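Local coordinates for protein ribokinase (Thermotoga maritima, PDB 1VM7) that probably phosphorylates D-ribose at O-5, using ATP and a divalent cation such as magnesium, to give D-ribose 5-phosphate, at residues T253-A256 against G257-F260; G262-A265 against V266-E270; A285-S288 against V289-G293. All coordinates share one frame; numbering follows the deposited sequence.

Interaction 1. Residues T253-A256 against G257-F260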
ATOM      1  N   THR A 253       5.570   6.817 -20.794  1.00 34.35           N
ATOM      2  CA  THR A 253       4.438   7.595 -21.294  1.00 34.22           C
ATOM      3  C   THR A 253       3.417   7.923 -20.214  1.00 33.65           C
ATOM      4  O   THR A 253       2.358   8.483 -20.505  1.00 33.94           O
ATOM      5  CB  THR A 253       3.790   6.826 -22.428  1.00 33.90           C
ATOM      6  OG1 THR A 253       3.598   5.486 -21.986  1.00 35.44           O
ATOM      7  CG2 THR A 253       4.728   6.826 -23.645  1.00 33.72           C
ATOM      8  N   THR A 254       3.712   7.518 -18.982  1.00 33.71           N
ATOM      9  CA  THR A 254       2.892   7.817 -17.817  1.00 33.74           C
ATOM     10  C   THR A 254       2.587   9.285 -17.748  1.00 33.63           C
ATOM     11  O   THR A 254       3.517  10.091 -17.753  1.00 33.39           O
ATOM     12  CB  THR A 254       3.687   7.491 -16.506  1.00 34.12           C
ATOM     13  OG1 THR A 254       4.089   6.125 -16.486  1.00 34.89           O
ATOM     14  CG2 THR A 254       2.861   7.772 -15.264  1.00 34.49           C
ATOM     15  N   ALA A 255       1.298   9.615 -17.662  1.00 34.13           N
ATOM     16  CA  ALA A 255       0.815  10.984 -17.437  1.00 33.90           C
ATOM     17  C   ALA A 255       0.928  11.887 -18.653  1.00 32.98           C
ATOM     18  O   ALA A 255       0.647  13.077 -18.545  1.00 31.82           O
ATOM     19  CB  ALA A 255       1.511  11.603 -16.223  1.00 34.14           C
ATOM     20  N   ALA A 256       1.297  11.315 -19.811  1.00 33.29           N
ATOM     21  CA  ALA A 256       1.488  12.097 -21.044  1.00 33.08           C
ATOM     22  C   ALA A 256       0.199  12.824 -21.429  1.00 33.24           C
ATOM     23  O   ALA A 256       0.235  13.961 -21.889  1.00 33.67           O
ATOM     24  CB  ALA A 256       1.922  11.198 -22.164  1.00 33.38           C
ATOM     25  N   GLY A 257      -0.937  12.154 -21.228  1.00 32.89           N
ATOM     26  CA  GLY A 257      -2.248  12.687 -21.590  1.00 33.01           C
ATOM     27  C   GLY A 257      -2.659  13.824 -20.668  1.00 32.67           C
ATOM     28  O   GLY A 257      -3.227  14.792 -21.120  1.00 32.77           O
ATOM     29  N   ASP A 258      -2.381  13.648 -19.379  1.00 32.91           N
ATOM     30  CA  ASP A 258      -2.560  14.660 -18.335  1.00 33.63           C
ATOM     31  C   ASP A 258      -1.724  15.901 -18.619  1.00 33.28           C
ATOM     32  O   ASP A 258      -2.191  17.038 -18.491  1.00 33.61           O
ATOM     33  CB  ASP A 258      -2.144  14.074 -16.970  1.00 33.36           C
ATOM     34  CG  ASP A 258      -3.027  12.909 -16.527  1.00 35.84           C
ATOM     35  OD1 ASP A 258      -4.257  12.949 -16.843  1.00 37.22           O
ATOM     36  OD2 ASP A 258      -2.504  11.979 -15.833  1.00 34.62           O
ATOM     37  N   VAL A 259      -0.461  15.681 -18.974  1.00 32.77           N
ATOM     38  CA  VAL A 259       0.396  16.786 -19.385  1.00 32.06           C
ATOM     39  C   VAL A 259      -0.178  17.476 -20.627  1.00 31.84           C
ATOM     40  O   VAL A 259      -0.282  18.692 -20.663  1.00 31.39           O
ATOM     41  CB  VAL A 259       1.862  16.333 -19.614  1.00 32.22           C
ATOM     42  CG1 VAL A 259       2.733  17.464 -20.153  1.00 30.27           C
ATOM     43  CG2 VAL A 259       2.459  15.868 -18.316  1.00 32.64           C
ATOM     44  N   PHE A 260      -0.588  16.701 -21.630  1.00 31.20           N
ATOM     45  CA  PHE A 260      -1.211  17.298 -22.777  1.00 30.52           C
ATOM     46  C   PHE A 260      -2.387  18.179 -22.369  1.00 30.82           C
ATOM     47  O   PHE A 260      -2.489  19.326 -22.802  1.00 30.60           O
ATOM     48  CB  PHE A 260      -1.681  16.249 -23.789  1.00 30.79           C
ATOM     49  CG  PHE A 260      -2.401  16.861 -24.927  1.00 29.29           C
ATOM     50  CD1 PHE A 260      -1.693  17.457 -25.948  1.00 30.76           C
ATOM     51  CD2 PHE A 260      -3.773  16.987 -24.905  1.00 29.86           C
ATOM     52  CE1 PHE A 260      -2.347  18.088 -26.999  1.00 32.07           C
ATOM     53  CE2 PHE A 260      -4.435  17.623 -25.940  1.00 32.27           C
ATOM     54  CZ  PHE A 260      -3.716  18.170 -27.002  1.00 30.85           C
TER
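V259 and D258 both lean back on A255, the N-cap residue at the start of helix 256-269. A255 O takes V259 N at 2.9 Å, and the donor approaches nearly along the C=O axis. On the V259 side chain, CG1 stands anti to the backbone N (chi1 175°), which leaves CG2 beside that nitrogen and 3.3 Å from A255 O. D258 CG takes the place that CG2 has on V259, anti to its own carbonyl carbon (chi1 -64°), which points the carboxylate back at A255, OD2 3.8 Å from A255 CA. Both carboxylate oxygens are gripped from helix 53-65, OD1 by Q57 NE2 and OD2 by N56 ND2, and this pins the group's rotation. D258 is the predicted proton acceptor, and G257 and D258 are predicted to bind ATP, consistent with the anion hole that PfkB kinases form at this helix start. A256 O receives F260 N at 2.9 Å, while the F260 ring leads away. The type II turn T253-A256 brings the chain in, closed by A256 N to T253 O. Helix 53-65 packs on A255, D258 and V259, and helix 274-288 receives V259 and F260.

Interaction 2. Residues G262-A265 against V266-E270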
ATOM      1  N   GLY A 262      -3.316  19.648 -19.546  1.00 31.49           N
ATOM      2  CA  GLY A 262      -2.978  20.824 -18.754  1.00 31.59           C
ATOM      3  C   GLY A 262      -2.290  21.892 -19.565  1.00 31.61           C
ATOM      4  O   GLY A 262      -2.631  23.069 -19.477  1.00 32.24           O
ATOM      5  N   ALA A 263      -1.322  21.470 -20.374  1.00 31.68           N
ATOM      6  CA  ALA A 263      -0.607  22.367 -21.283  1.00 31.43           C
ATOM      7  C   ALA A 263      -1.532  22.912 -22.372  1.00 31.58           C
ATOM      8  O   ALA A 263      -1.504  24.099 -22.677  1.00 31.50           O
ATOM      9  CB  ALA A 263       0.547  21.644 -21.890  1.00 30.99           C
ATOM     10  N   PHE A 264      -2.366  22.049 -22.952  1.00 31.76           N
ATOM     11  CA  PHE A 264      -3.405  22.510 -23.876  1.00 31.60           C
ATOM     12  C   PHE A 264      -4.226  23.650 -23.271  1.00 31.79           C
ATOM     13  O   PHE A 264      -4.442  24.667 -23.908  1.00 31.86           O
ATOM     14  CB  PHE A 264      -4.318  21.344 -24.244  1.00 31.30           C
ATOM     15  CG  PHE A 264      -5.397  21.709 -25.192  1.00 30.39           C
ATOM     16  CD1 PHE A 264      -5.110  21.914 -26.529  1.00 31.98           C
ATOM     17  CD2 PHE A 264      -6.694  21.877 -24.760  1.00 31.10           C
ATOM     18  CE1 PHE A 264      -6.090  22.270 -27.410  1.00 31.43           C
ATOM     19  CE2 PHE A 264      -7.698  22.208 -25.661  1.00 30.95           C
ATOM     20  CZ  PHE A 264      -7.385  22.423 -26.966  1.00 31.10           C
ATOM     21  N   ALA A 265      -4.659  23.463 -22.028  1.00 32.03           N
ATOM     22  CA  ALA A 265      -5.502  24.423 -21.333  1.00 31.78           C
ATOM     23  C   ALA A 265      -4.762  25.740 -21.035  1.00 31.69           C
ATOM     24  O   ALA A 265      -5.347  26.805 -21.160  1.00 31.05           O
ATOM     25  CB  ALA A 265      -6.025  23.786 -20.072  1.00 31.57           C
ATOM     26  N   VAL A 266      -3.491  25.638 -20.631  1.00 32.23           N
ATOM     27  CA  VAL A 266      -2.599  26.802 -20.448  1.00 32.20           C
ATOM     28  C   VAL A 266      -2.523  27.652 -21.694  1.00 32.12           C
ATOM     29  O   VAL A 266      -2.600  28.871 -21.614  1.00 31.83           O
ATOM     30  CB  VAL A 266      -1.142  26.362 -20.042  1.00 32.60           C
ATOM     31  CG1 VAL A 266      -0.125  27.513 -20.186  1.00 32.67           C
ATOM     32  CG2 VAL A 266      -1.120  25.847 -18.608  1.00 32.37           C
ATOM     33  N   ALA A 267      -2.363  26.999 -22.842  1.00 32.12           N
ATOM     34  CA  ALA A 267      -2.329  27.672 -24.126  1.00 31.98           C
ATOM     35  C   ALA A 267      -3.629  28.441 -24.426  1.00 32.25           C
ATOM     36  O   ALA A 267      -3.605  29.640 -24.708  1.00 31.73           O
ATOM     37  CB  ALA A 267      -2.040  26.678 -25.187  1.00 32.08           C
ATOM     38  N   LEU A 268      -4.765  27.770 -24.311  1.00 32.43           N
ATOM     39  CA  LEU A 268      -6.041  28.452 -24.448  1.00 32.78           C
ATOM     40  C   LEU A 268      -6.123  29.663 -23.507  1.00 33.17           C
ATOM     41  O   LEU A 268      -6.566  30.726 -23.915  1.00 32.81           O
ATOM     42  CB  LEU A 268      -7.199  27.498 -24.158  1.00 32.55           C
ATOM     43  CG  LEU A 268      -7.382  26.251 -25.052  1.00 33.01           C
ATOM     44  CD1 LEU A 268      -8.642  25.485 -24.668  1.00 32.28           C
ATOM     45  CD2 LEU A 268      -7.427  26.635 -26.529  1.00 34.29           C
ATOM     46  N   SER A 269      -5.698  29.478 -22.252  1.00 33.60           N
ATOM     47  CA  SER A 269      -5.755  30.534 -21.255  1.00 34.01           C
ATOM     48  C   SER A 269      -4.981  31.746 -21.717  1.00 34.10           C
ATOM     49  O   SER A 269      -5.390  32.855 -21.449  1.00 35.55           O
ATOM     50  CB  SER A 269      -5.222  30.044 -19.904  1.00 34.19           C
ATOM     51  OG  SER A 269      -3.809  29.896 -19.904  1.00 33.80           O
ATOM     52  N   GLU A 270      -3.881  31.527 -22.429  1.00 33.91           N
ATOM     53  CA  GLU A 270      -3.049  32.603 -22.959  1.00 34.05           C
ATOM     54  C   GLU A 270      -3.500  33.132 -24.324  1.00 34.09           C
ATOM     55  O   GLU A 270      -2.786  33.922 -24.947  1.00 34.25           O
ATOM     56  CB  GLU A 270      -1.604  32.126 -23.043  1.00 33.85           C
ATOM     57  CG  GLU A 270      -1.010  31.843 -21.685  1.00 34.57           C
ATOM     58  CD  GLU A 270       0.297  31.101 -21.756  1.00 35.15           C
ATOM     59  OE1 GLU A 270       0.840  30.922 -22.865  1.00 38.24           O
ATOM     60  OE2 GLU A 270       0.790  30.696 -20.696  1.00 33.70           O
TER
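F264 and L268, one helical turn apart, meet through the rim of the aromatic ring. From CB, the F264 side chain sets out with CG anti to its own nitrogen (chi1 -179°). CD2 comes within 4.1 Å of L268 CD1, CE2 closes to 3.6 Å of that same methyl, and CZ, at the tip, stands 4.0 Å from it. L268 CG lies over one face of the ring, displaced toward the rim, and is also 3.5 Å from F264 O. The Y186 ring meets F264 edge-to-face. All this belongs to helix 256-269 of the ribokinase-like alpha/beta fold, a helix that A265, L268 and S269 seat on the central sheet at strands 17-20 and 143-146, while A263, F264, A267 and L268 touch helix 274-288. Cutting F264 back to an alanine would probably leave L268 CD1 and the Y186 ring without their aromatic partner and open a gap beside A277. Regular i to i+4 bonds run beneath: V266 N to G262 O, A267 N to A263 O, L268 N to F264 O at 172°, and S269 N to A265 O at 2.9 Å. Past the helix end, E270 forms a salt bridge through OE1 with R301 NH2.

Interaction 3. Residues A285-S288 against V289-G293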
ATOM      1  N   ALA A 285       3.726  17.307 -23.643  1.00 31.05           N
ATOM      2  CA  ALA A 285       3.592  15.860 -23.523  1.00 31.23           C
ATOM      3  C   ALA A 285       4.864  15.176 -23.976  1.00 31.08           C
ATOM      4  O   ALA A 285       5.349  14.272 -23.316  1.00 31.13           O
ATOM      5  CB  ALA A 285       2.444  15.367 -24.355  1.00 31.72           C
ATOM      6  N   ALA A 286       5.383  15.606 -25.120  1.00 30.71           N
ATOM      7  CA  ALA A 286       6.526  14.969 -25.742  1.00 30.69           C
ATOM      8  C   ALA A 286       7.769  15.031 -24.847  1.00 31.04           C
ATOM      9  O   ALA A 286       8.633  14.154 -24.892  1.00 31.37           O
ATOM     10  CB  ALA A 286       6.838  15.671 -27.070  1.00 30.50           C
ATOM     11  N   ILE A 287       7.913  16.119 -24.107  1.00 31.21           N
ATOM     12  CA  ILE A 287       9.037  16.247 -23.172  1.00 31.12           C
ATOM     13  C   ILE A 287       8.796  15.323 -21.985  1.00 30.56           C
ATOM     14  O   ILE A 287       9.723  14.669 -21.506  1.00 29.94           O
ATOM     15  CB  ILE A 287       9.232  17.689 -22.618  1.00 31.44           C
ATOM     16  CG1 ILE A 287       9.534  18.693 -23.729  1.00 31.28           C
ATOM     17  CG2 ILE A 287      10.361  17.724 -21.564  1.00 32.21           C
ATOM     18  CD1 ILE A 287       9.421  20.146 -23.289  1.00 30.81           C
ATOM     19  N   SER A 288       7.553  15.264 -21.519  1.00 30.36           N
ATOM     20  CA  SER A 288       7.227  14.403 -20.383  1.00 30.31           C
ATOM     21  C   SER A 288       7.556  12.918 -20.655  1.00 30.29           C
ATOM     22  O   SER A 288       8.089  12.259 -19.784  1.00 30.06           O
ATOM     23  CB  SER A 288       5.784  14.600 -19.969  1.00 29.98           C
ATOM     24  OG  SER A 288       4.922  14.039 -20.926  1.00 29.71           O
ATOM     25  N   VAL A 289       7.299  12.406 -21.864  1.00 30.54           N
ATOM     26  CA  VAL A 289       7.484  10.965 -22.127  1.00 30.44           C
ATOM     27  C   VAL A 289       8.954  10.578 -22.135  1.00 30.27           C
ATOM     28  O   VAL A 289       9.325   9.410 -22.089  1.00 29.99           O
ATOM     29  CB  VAL A 289       6.799  10.534 -23.394  1.00 30.51           C
ATOM     30  CG1 VAL A 289       5.310  10.779 -23.263  1.00 30.13           C
ATOM     31  CG2 VAL A 289       7.399  11.231 -24.618  1.00 30.23           C
ATOM     32  N   THR A 290       9.802  11.590 -22.128  1.00 30.89           N
ATOM     33  CA  THR A 290      11.238  11.377 -22.010  1.00 30.96           C
ATOM     34  C   THR A 290      11.690  11.316 -20.568  1.00 31.60           C
ATOM     35  O   THR A 290      12.877  11.218 -20.318  1.00 31.49           O
ATOM     36  CB  THR A 290      12.083  12.481 -22.779  1.00 31.06           C
ATOM     37  OG1 THR A 290      12.106  13.714 -22.055  1.00 30.89           O
ATOM     38  CG2 THR A 290      11.515  12.757 -24.168  1.00 32.29           C
ATOM     39  N   ARG A 291      10.769  11.372 -19.608  1.00 33.36           N
ATOM     40  CA  ARG A 291      11.165  11.322 -18.207  1.00 34.22           C
ATOM     41  C   ARG A 291      10.348  10.329 -17.430  1.00 34.49           C
ATOM     42  O   ARG A 291       9.132  10.228 -17.619  1.00 35.03           O
ATOM     43  CB  ARG A 291      11.081  12.722 -17.577  1.00 34.71           C
ATOM     44  CG  ARG A 291      12.070  13.737 -18.190  1.00 33.93           C
ATOM     45  CD  ARG A 291      11.528  15.172 -18.101  1.00 34.78           C
ATOM     46  NE  ARG A 291      12.310  16.124 -18.897  1.00 36.88           N
ATOM     47  CZ  ARG A 291      12.379  17.439 -18.669  1.00 36.26           C
ATOM     48  NH1 ARG A 291      11.684  17.996 -17.677  1.00 35.42           N
ATOM     49  NH2 ARG A 291      13.133  18.206 -19.449  1.00 34.75           N
ATOM     50  N   LEU A 292      11.049   9.597 -16.567  1.00 35.05           N
ATOM     51  CA  LEU A 292      10.447   8.645 -15.630  1.00 35.61           C
ATOM     52  C   LEU A 292       9.439   9.323 -14.749  1.00 34.88           C
ATOM     53  O   LEU A 292       9.716  10.379 -14.205  1.00 35.67           O
ATOM     54  CB  LEU A 292      11.558   8.053 -14.752  1.00 35.90           C
ATOM     55  CG  LEU A 292      12.383   6.941 -15.404  1.00 36.12           C
ATOM     56  CD2 LEU A 292      13.587   6.634 -14.507  1.00 36.58           C
ATOM     57  N   GLY A 293       8.254   8.743 -14.630  1.00 34.95           N
ATOM     58  CA  GLY A 293       7.320   9.180 -13.629  1.00 34.10           C
ATOM     59  C   GLY A 293       6.162   9.955 -14.173  1.00 34.17           C
ATOM     60  O   GLY A 293       6.102  10.263 -15.363  1.00 33.59           O
TER
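T290 folds back on I287 where helix 274-288 ends and a type I turn, S288-R291, leads into the loop predicted to bind potassium in this PfkB-family kinase. I287 O accepts twice. T290 OG1 donates to I287 O at 2.6 Å, in the carbonyl plane and on a lone pair, whereas T290 N, 3.1 Å from I287 O, sits above that plane. The hydroxyl gets there because chi1 of 76° sets OG1 between the backbone N and the carbonyl carbon. S288 O takes R291 N at 2.8 Å, again from above the carbonyl plane, and this closes the turn. One turn back, A285 O receives V289 N at 3.1 Å, almost in line with the carbonyl. S288, R291 and G293 belong to the predicted potassium site. D252, another predicted potassium ligand, takes the G293 N-H through OD2. The R291 guanidinium has its charge met by E303, in helix 301-309, through a salt bridge from NH2 to OE2. I287 and R291 run side by side, pointing the same way, and one face of the guanidinium rests on a methyl: I287 CG2 stands 3.4 Å above the plane, toward its rim, and 3.5 Å from R291 CZ.

In the fold
Interactions 1 and 2 both use helix 256-269, the first at its start and the second at its end, their centres 14 Å apart. In interaction 2 every touching residue is buried, and its side-chain contact is apolar; interaction 1, at the helix start, is partly buried and carries the polar groups of the predicted active site. Interaction 3 closes helix 274-288, which follows in the chain, and is also partly buried. It packs directly on interaction 1: A256 CB lies 3.6 Å from V289 CG1, and V259 CG1 lies 3.6 Å from A285 N. A helix start and a helix end thus lie together, with T254 and S288 both in the predicted potassium site. Interactions 2 and 3 do not touch, their nearest atoms being about 6 Å apart.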